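Local coordinates for protein SnoaL-like polyketide cyclase (Agrobacterium tumefaciens str. C58, PDB 3EHC) that is of unknown function but, as a SnoaL-like member of the NTF2 clan, probably binds a small molecule in the pocket of its cone-shaped alpha+beta fold, at residues 24-28 / 108-112; 98-103 / 114-119. All coordinates share one frame. Residues are numbered along the deposited sequence.

Contact 1 (24-28 / 108-112). With SO4 (sulfate ion), chain H.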
ATOM      1  N   LEU B  24     -24.356   0.829   1.479  1.00 43.88           N
ATOM      2  CA  LEU B  24     -23.055   0.930   0.789  1.00 42.01           C
ATOM      3  C   LEU B  24     -22.990   2.026  -0.278  1.00 39.74           C
ATOM      4  O   LEU B  24     -21.978   2.721  -0.404  1.00 39.92           O
ATOM      5  CB  LEU B  24     -22.688  -0.420   0.165  1.00 42.34           C
ATOM      6  CG  LEU B  24     -21.295  -0.626  -0.428  1.00 42.10           C
ATOM      7  CD1 LEU B  24     -20.184  -0.299   0.571  1.00 37.87           C
ATOM      8  CD2 LEU B  24     -21.205  -2.068  -0.900  1.00 41.56           C
ATOM      9  N   GLY B  25     -24.063   2.181  -1.039  1.00 38.46           N
ATOM     10  CA  GLY B  25     -24.148   3.226  -2.056  1.00 37.37           C
ATOM     11  C   GLY B  25     -24.092   4.674  -1.577  1.00 36.57           C
ATOM     12  O   GLY B  25     -23.938   5.576  -2.402  1.00 37.67           O
ATOM     13  N   THR B  26     -24.233   4.908  -0.268  1.00 35.76           N
ATOM     14  CA  THR B  26     -23.952   6.221   0.335  1.00 35.04           C
ATOM     15  C   THR B  26     -22.490   6.592   0.139  1.00 35.30           C
ATOM     16  O   THR B  26     -22.169   7.759  -0.061  1.00 34.69           O
ATOM     17  CB  THR B  26     -24.311   6.237   1.852  1.00 35.41           C
ATOM     18  OG1 THR B  26     -25.734   6.314   1.989  1.00 38.37           O
ATOM     19  CG2 THR B  26     -23.672   7.425   2.605  1.00 31.86           C
ATOM     20  N   PHE B  27     -21.619   5.576   0.166  1.00 36.24           N
ATOM     21  CA  PHE B  27     -20.162   5.741   0.170  1.00 36.39           C
ATOM     22  C   PHE B  27     -19.456   5.291  -1.122  1.00 36.69           C
ATOM     23  O   PHE B  27     -18.324   5.690  -1.366  1.00 36.16           O
ATOM     24  CB  PHE B  27     -19.585   4.937   1.337  1.00 36.01           C
ATOM     25  CG  PHE B  27     -20.198   5.264   2.675  1.00 33.51           C
ATOM     26  CD1 PHE B  27     -19.930   6.467   3.300  1.00 35.13           C
ATOM     27  CD2 PHE B  27     -21.024   4.350   3.319  1.00 33.90           C
ATOM     28  CE1 PHE B  27     -20.481   6.764   4.527  1.00 36.79           C
ATOM     29  CE2 PHE B  27     -21.582   4.646   4.550  1.00 32.35           C
ATOM     30  CZ  PHE B  27     -21.307   5.856   5.153  1.00 36.36           C
ATOM     31  N   VAL B  28     -20.106   4.460  -1.938  1.00 37.04           N
ATOM     32  CA  VAL B  28     -19.457   3.819  -3.100  1.00 35.96           C
ATOM     33  C   VAL B  28     -20.284   4.111  -4.363  1.00 36.01           C
ATOM     34  O   VAL B  28     -21.491   3.932  -4.364  1.00 35.28           O
ATOM     35  CB  VAL B  28     -19.256   2.278  -2.866  1.00 37.51           C
ATOM     36  CG1 VAL B  28     -18.696   1.557  -4.093  1.00 31.13           C
ATOM     37  CG2 VAL B  28     -18.320   2.046  -1.680  1.00 35.45           C
ATOM     38  N   GLN B 108     -17.677  13.042  -6.226  1.00 44.40           N
ATOM     39  CA  GLN B 108     -18.904  13.460  -5.558  1.00 45.13           C
ATOM     40  C   GLN B 108     -19.162  12.743  -4.231  1.00 43.78           C
ATOM     41  O   GLN B 108     -20.288  12.268  -3.994  1.00 42.30           O
ATOM     42  CB  GLN B 108     -20.093  13.309  -6.512  1.00 46.04           C
ATOM     43  CG  GLN B 108     -20.027  14.321  -7.642  1.00 49.35           C
ATOM     44  CD  GLN B 108     -20.286  13.706  -8.970  1.00 54.96           C
ATOM     45  OE1 GLN B 108     -21.448  13.556  -9.374  1.00 53.62           O
ATOM     46  NE2 GLN B 108     -19.199  13.337  -9.680  1.00 42.93           N
ATOM     47  N   ALA B 109     -18.125  12.714  -3.379  1.00 41.92           N
ATOM     48  CA  ALA B 109     -18.196  12.178  -1.997  1.00 42.34           C
ATOM     49  C   ALA B 109     -18.361  10.648  -1.916  1.00 40.89           C
ATOM     50  O   ALA B 109     -18.693  10.108  -0.857  1.00 42.15           O
ATOM     51  CB  ALA B 109     -19.280  12.897  -1.180  1.00 41.16           C
ATOM     52  N   LYS B 110     -18.110   9.955  -3.025  1.00 39.08           N
ATOM     53  CA  LYS B 110     -18.185   8.487  -3.072  1.00 37.36           C
ATOM     54  C   LYS B 110     -16.933   7.860  -3.721  1.00 36.31           C
ATOM     55  O   LYS B 110     -16.332   8.425  -4.639  1.00 36.40           O
ATOM     56  CB  LYS B 110     -19.427   8.036  -3.869  1.00 37.92           C
ATOM     57  CG  LYS B 110     -20.772   8.467  -3.310  1.00 36.84           C
ATOM     58  CD  LYS B 110     -21.900   7.811  -4.100  1.00 36.28           C
ATOM     59  CE  LYS B 110     -23.269   8.233  -3.606  1.00 37.54           C
ATOM     60  NZ  LYS B 110     -24.326   7.430  -4.276  1.00 37.11           N
ATOM     61  N   ILE B 111     -16.563   6.680  -3.233  1.00 36.74           N
ATOM     62  CA  ILE B 111     -15.442   5.922  -3.763  1.00 35.89           C
ATOM     63  C   ILE B 111     -15.734   5.500  -5.187  1.00 36.92           C
ATOM     64  O   ILE B 111     -16.747   4.850  -5.438  1.00 36.89           O
ATOM     65  CB  ILE B 111     -15.176   4.637  -2.932  1.00 37.53           C
ATOM     66  CG1 ILE B 111     -14.567   4.998  -1.567  1.00 37.16           C
ATOM     67  CG2 ILE B 111     -14.295   3.632  -3.723  1.00 30.35           C
ATOM     68  CD1 ILE B 111     -15.002   4.067  -0.448  1.00 31.46           C
ATOM     69  N   ARG B 112     -14.832   5.853  -6.109  1.00 36.35           N
ATOM     70  CA  ARG B 112     -15.018   5.607  -7.544  1.00 35.94           C
ATOM     71  C   ARG B 112     -13.983   4.630  -8.105  1.00 34.89           C
ATOM     72  O   ARG B 112     -14.285   3.794  -8.963  1.00 35.36           O
ATOM     73  CB  ARG B 112     -14.979   6.951  -8.291  1.00 35.51           C
ATOM     74  CG  ARG B 112     -15.188   6.924  -9.800  1.00 38.00           C
ATOM     75  CD  ARG B 112     -16.346   6.082 -10.252  1.00 38.21           C
ATOM     76  NE  ARG B 112     -16.438   6.065 -11.710  1.00 41.31           N
ATOM     77  CZ  ARG B 112     -15.795   5.204 -12.506  1.00 42.43           C
ATOM     78  NH1 ARG B 112     -14.976   4.276 -12.018  1.00 39.71           N
ATOM     79  NH2 ARG B 112     -15.960   5.279 -13.821  1.00 45.49           N
TER
HETATM   80  S   SO4 H 128     -18.590   7.598 -14.453  0.50 52.58           S
HETATM   81  O1  SO4 H 128     -18.938   7.250 -13.074  0.50 49.94           O
HETATM   82  O2  SO4 H 128     -19.393   8.724 -14.925  0.50 48.49           O
HETATM   83  O3  SO4 H 128     -18.797   6.427 -15.317  0.50 41.89           O
HETATM   84  O4  SO4 H 128     -17.203   8.047 -14.500  0.50 57.40           O
HETATM   85  O   HOH W   1     -20.543   9.257   0.930  1.00 42.81           O
HETATM   86  O   HOH W   2     -23.978   4.786  -5.738  1.00 41.80           O
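Lys110, Ile111 and Val28 lose the most surface here, where the loop after helix 5-17 turns into strand 28-29 and meets the start of strand 110-118. The extended side chain of Lys110 passes across the carbonyls of Gly25, Thr26 and Val28: its CG lies 3.6 Å from Thr26 O, its CD 3.9 Å from Val28 O, and its NZ donates a hydrogen bond to Gly25 O at 2.7 Å. A water continues this polar edge, accepting from Lys110 NZ and donating to Val28 O, each at 3.0 Å. Ile111 makes the one direct backbone bond across the contact, its N giving to Phe27 O at 2.8 Å. Val28 and Ile111 form a parallel bridge with CA atoms 4.6 Å apart and both side chains on one face of the sheet, where Val28 CG2 meets Ile111 CD1 at 4.1 Å. This bridge joins the loop to an edge of the mixed, curved sheet of the NTF2-like fold. Helices pack on that face: Leu41 of helix 40-54 on Val28, Tyr12 of helix 5-17 on Ile111. A second water donates to Thr26 O at 2.4 Å and to Ala109 O at 2.7 Å. Past the bridge, Arg112 forms a salt bridge with Glu33 and holds a sulfate, probably from the crystallisation liquor, with NE 3.1 Å from O1. Most of the bonding falls on main-chain oxygens of the loop, so the join depends chiefly on backbone shape and on one lysine ammonium, with the small apolar pair of Val28 and Ile111 on the helix-covered face.

Contact 2 (98-103 / 114-119)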
ATOM      1  N   PHE B  98      -1.971  -8.475   9.526  1.00 34.58           N
ATOM      2  CA  PHE B  98      -1.410  -7.980   8.285  1.00 35.23           C
ATOM      3  C   PHE B  98      -2.028  -6.643   7.951  1.00 35.31           C
ATOM      4  O   PHE B  98      -3.118  -6.320   8.404  1.00 33.32           O
ATOM      5  CB  PHE B  98      -1.695  -8.957   7.142  1.00 36.36           C
ATOM      6  CG  PHE B  98      -3.154  -9.232   6.929  1.00 34.50           C
ATOM      7  CD1 PHE B  98      -3.795 -10.219   7.647  1.00 34.58           C
ATOM      8  CD2 PHE B  98      -3.881  -8.518   6.002  1.00 36.04           C
ATOM      9  CE1 PHE B  98      -5.127 -10.462   7.474  1.00 35.28           C
ATOM     10  CE2 PHE B  98      -5.212  -8.776   5.818  1.00 36.67           C
ATOM     11  CZ  PHE B  98      -5.841  -9.750   6.556  1.00 35.20           C
ATOM     12  N   CYS B  99      -1.329  -5.865   7.138  0.50 36.06           N
ATOM     13  CA  CYS B  99      -1.849  -4.573   6.722  0.50 34.94           C
ATOM     14  C   CYS B  99      -2.267  -4.587   5.265  0.50 35.29           C
ATOM     15  O   CYS B  99      -1.861  -5.452   4.489  0.50 32.97           O
ATOM     16  CB  CYS B  99      -0.816  -3.481   6.953  0.50 33.89           C
ATOM     17  SG  CYS B  99      -0.539  -3.124   8.659  0.50 26.11           S
ATOM     18  N   GLU B 100      -3.104  -3.615   4.929  1.00 35.64           N
ATOM     19  CA  GLU B 100      -3.512  -3.330   3.562  1.00 39.53           C
ATOM     20  C   GLU B 100      -3.227  -1.839   3.320  1.00 36.97           C
ATOM     21  O   GLU B 100      -3.558  -0.997   4.161  1.00 35.50           O
ATOM     22  CB  GLU B 100      -4.999  -3.589   3.382  1.00 38.57           C
ATOM     23  CG  GLU B 100      -5.495  -3.442   1.938  1.00 43.59           C
ATOM     24  CD  GLU B 100      -7.027  -3.441   1.825  1.00 47.41           C
ATOM     25  OE1 GLU B 100      -7.713  -3.795   2.806  1.00 58.20           O
ATOM     26  OE2 GLU B 100      -7.548  -3.089   0.741  1.00 60.21           O
ATOM     27  N   HIS B 101      -2.592  -1.539   2.187  1.00 36.22           N
ATOM     28  CA  HIS B 101      -2.362  -0.165   1.743  1.00 33.85           C
ATOM     29  C   HIS B 101      -3.211   0.106   0.516  1.00 32.80           C
ATOM     30  O   HIS B 101      -3.070  -0.531  -0.520  1.00 31.00           O
ATOM     31  CB  HIS B 101      -0.916   0.062   1.396  1.00 31.06           C
ATOM     32  CG  HIS B 101      -0.015   0.075   2.591  1.00 31.72           C
ATOM     33  ND1 HIS B 101       1.305   0.458   2.522  1.00 32.92           N
ATOM     34  CD2 HIS B 101      -0.247  -0.255   3.881  1.00 30.08           C
ATOM     35  CE1 HIS B 101       1.846   0.382   3.723  1.00 35.34           C
ATOM     36  NE2 HIS B 101       0.923  -0.046   4.565  1.00 32.75           N
ATOM     37  N   VAL B 102      -4.086   1.088   0.631  1.00 32.65           N
ATOM     38  CA  VAL B 102      -5.120   1.276  -0.370  1.00 33.85           C
ATOM     39  C   VAL B 102      -5.291   2.763  -0.710  1.00 33.77           C
ATOM     40  O   VAL B 102      -5.259   3.622   0.156  1.00 32.85           O
ATOM     41  CB  VAL B 102      -6.452   0.563   0.088  1.00 34.71           C
ATOM     42  CG1 VAL B 102      -6.807   0.989   1.473  1.00 34.85           C
ATOM     43  CG2 VAL B 102      -7.631   0.736  -0.951  1.00 29.01           C
ATOM     44  N   PHE B 103      -5.403   3.025  -2.006  1.00 34.08           N
ATOM     45  CA  PHE B 103      -5.704   4.352  -2.571  1.00 34.28           C
ATOM     46  C   PHE B 103      -7.152   4.405  -3.081  1.00 34.72           C
ATOM     47  O   PHE B 103      -7.630   3.459  -3.714  1.00 33.48           O
ATOM     48  CB  PHE B 103      -4.748   4.683  -3.743  1.00 34.64           C
ATOM     49  CG  PHE B 103      -3.358   4.963  -3.312  1.00 32.76           C
ATOM     50  CD1 PHE B 103      -2.467   3.916  -3.087  1.00 35.20           C
ATOM     51  CD2 PHE B 103      -2.924   6.265  -3.065  1.00 35.34           C
ATOM     52  CE1 PHE B 103      -1.192   4.165  -2.629  1.00 31.52           C
ATOM     53  CE2 PHE B 103      -1.602   6.499  -2.612  1.00 29.20           C
ATOM     54  CZ  PHE B 103      -0.774   5.462  -2.401  1.00 31.79           C
ATOM     55  N   VAL B 114     -10.464   2.198  -6.679  1.00 35.53           N
ATOM     56  CA  VAL B 114      -9.686   1.708  -5.567  1.00 34.78           C
ATOM     57  C   VAL B 114      -8.477   0.948  -6.107  1.00 34.88           C
ATOM     58  O   VAL B 114      -8.580   0.197  -7.074  1.00 34.29           O
ATOM     59  CB  VAL B 114     -10.537   0.802  -4.657  1.00 35.12           C
ATOM     60  CG1 VAL B 114      -9.803   0.492  -3.377  1.00 27.25           C
ATOM     61  CG2 VAL B 114     -11.882   1.483  -4.354  1.00 35.46           C
ATOM     62  N   TRP B 115      -7.329   1.172  -5.486  1.00 33.68           N
ATOM     63  CA  TRP B 115      -6.137   0.361  -5.740  1.00 34.68           C
ATOM     64  C   TRP B 115      -5.632  -0.131  -4.403  1.00 35.15           C
ATOM     65  O   TRP B 115      -5.211   0.669  -3.580  1.00 32.76           O
ATOM     66  CB  TRP B 115      -5.053   1.186  -6.473  1.00 36.48           C
ATOM     67  CG  TRP B 115      -5.444   1.643  -7.856  1.00 36.88           C
ATOM     68  CD1 TRP B 115      -5.265   0.952  -9.020  1.00 36.31           C
ATOM     69  CD2 TRP B 115      -6.053   2.894  -8.219  1.00 35.86           C
ATOM     70  NE1 TRP B 115      -5.722   1.693 -10.079  1.00 41.28           N
ATOM     71  CE2 TRP B 115      -6.209   2.890  -9.620  1.00 40.21           C
ATOM     72  CE3 TRP B 115      -6.494   4.023  -7.492  1.00 44.23           C
ATOM     73  CZ2 TRP B 115      -6.792   3.979 -10.328  1.00 46.55           C
ATOM     74  CZ3 TRP B 115      -7.070   5.114  -8.197  1.00 41.08           C
ATOM     75  CH2 TRP B 115      -7.205   5.078  -9.602  1.00 39.14           C
ATOM     76  N   SER B 116      -5.668  -1.448  -4.202  1.00 36.52           N
ATOM     77  CA  SER B 116      -5.338  -2.043  -2.921  1.00 38.28           C
ATOM     78  C   SER B 116      -4.227  -3.086  -3.057  1.00 37.09           C
ATOM     79  O   SER B 116      -4.190  -3.846  -4.020  1.00 38.57           O
ATOM     80  CB  SER B 116      -6.595  -2.667  -2.322  1.00 38.31           C
ATOM     81  OG  SER B 116      -6.241  -3.634  -1.360  1.00 45.78           O
ATOM     82  N   VAL B 117      -3.312  -3.092  -2.090  1.00 38.20           N
ATOM     83  CA  VAL B 117      -2.282  -4.127  -1.951  1.00 37.56           C
ATOM     84  C   VAL B 117      -2.311  -4.628  -0.503  1.00 37.14           C
ATOM     85  O   VAL B 117      -2.246  -3.830   0.429  1.00 35.83           O
ATOM     86  CB  VAL B 117      -0.853  -3.590  -2.373  1.00 37.46           C
ATOM     87  CG1 VAL B 117       0.153  -4.636  -2.204  1.00 36.96           C
ATOM     88  CG2 VAL B 117      -0.843  -3.111  -3.823  1.00 34.00           C
ATOM     89  N   LEU B 118      -2.423  -5.949  -0.328  1.00 39.16           N
ATOM     90  CA  LEU B 118      -2.346  -6.616   0.990  1.00 39.13           C
ATOM     91  C   LEU B 118      -0.946  -7.204   1.240  1.00 37.33           C
ATOM     92  O   LEU B 118      -0.257  -7.596   0.298  1.00 37.29           O
ATOM     93  CB  LEU B 118      -3.394  -7.736   1.080  1.00 40.79           C
ATOM     94  CG  LEU B 118      -4.858  -7.291   1.172  1.00 48.83           C
ATOM     95  CD1 LEU B 118      -5.811  -8.350   0.574  1.00 51.70           C
ATOM     96  CD2 LEU B 118      -5.232  -7.008   2.603  1.00 48.65           C
ATOM     97  N   ASP B 119      -0.520  -7.230   2.508  1.00 36.54           N
ATOM     98  CA  ASP B 119       0.792  -7.736   2.876  1.00 34.92           C
ATOM     99  C   ASP B 119       0.739  -9.266   3.066  1.00 35.02           C
ATOM    100  O   ASP B 119       0.652  -9.772   4.195  1.00 36.06           O
ATOM    101  CB  ASP B 119       1.318  -7.011   4.124  1.00 35.95           C
ATOM    102  CG  ASP B 119       2.802  -7.287   4.403  1.00 35.27           C
ATOM    103  OD1 ASP B 119       3.474  -7.956   3.597  1.00 36.85           O
ATOM    104  OD2 ASP B 119       3.288  -6.837   5.449  1.00 37.45           O
TER
HETATM  105  O   HOH W   3       1.659  -5.893   7.428  1.00 30.05           O
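Val102 and Val114 touch on one face of this antiparallel hairpin, CG2 to CG1 at 3.3 Å; on the same face, Leu118 CD2 lies 3.7 Å from Phe98 CE2, at the ring edge, and 3.5 Å from Glu100 CB. The other face carries His101, Phe103, Trp115 and Val117, with Phe103 CB 4.2 Å from Trp115 CE3, and there His101 and Phe103 stack edge-to-face with Phe103 and His101 of the second subunit. His101 pairs with Val117 and Phe103 with Trp115 through two hydrogen bonds each, N to O in both directions, at 2.8 to 3.0 Å. Farther out, Ser116 OG donates to Glu100 OE2 at 2.5 Å. Where the strand ends, Asp119 N bonds to Cys99 O at 3.0 Å, a water links Cys99 N to Asp119 OD2, and Asp119 is the N-cap of helix 120-127, its OD1 bonding weakly to Ala122 N. The His101 face thus contributes to the second-subunit contact, while the other admits a carboxylate among its apolar side chains.

Strand 110-118 serves both contacts, whose centres lie about 19 Å apart. Contact 1 uses its beginning, toward the periphery of the chain, where a loop is joined by a single parallel bridge, a lysine and waters; contact 2 uses its later part, nearer the middle of the chain, in regular antiparallel pairing. The buried area follows suit, 278 against 517 Å². Both are partly buried, yet of the two only contact 2 is reached by the second subunit, through aromatic rings, Val117 and a hydrogen bond at the His101 main chain. Contact 1 fastens the loop after helix 5-17 to the sheet, and contact 2 holds together two neighbouring strands of it, as in the NTF2-like fold.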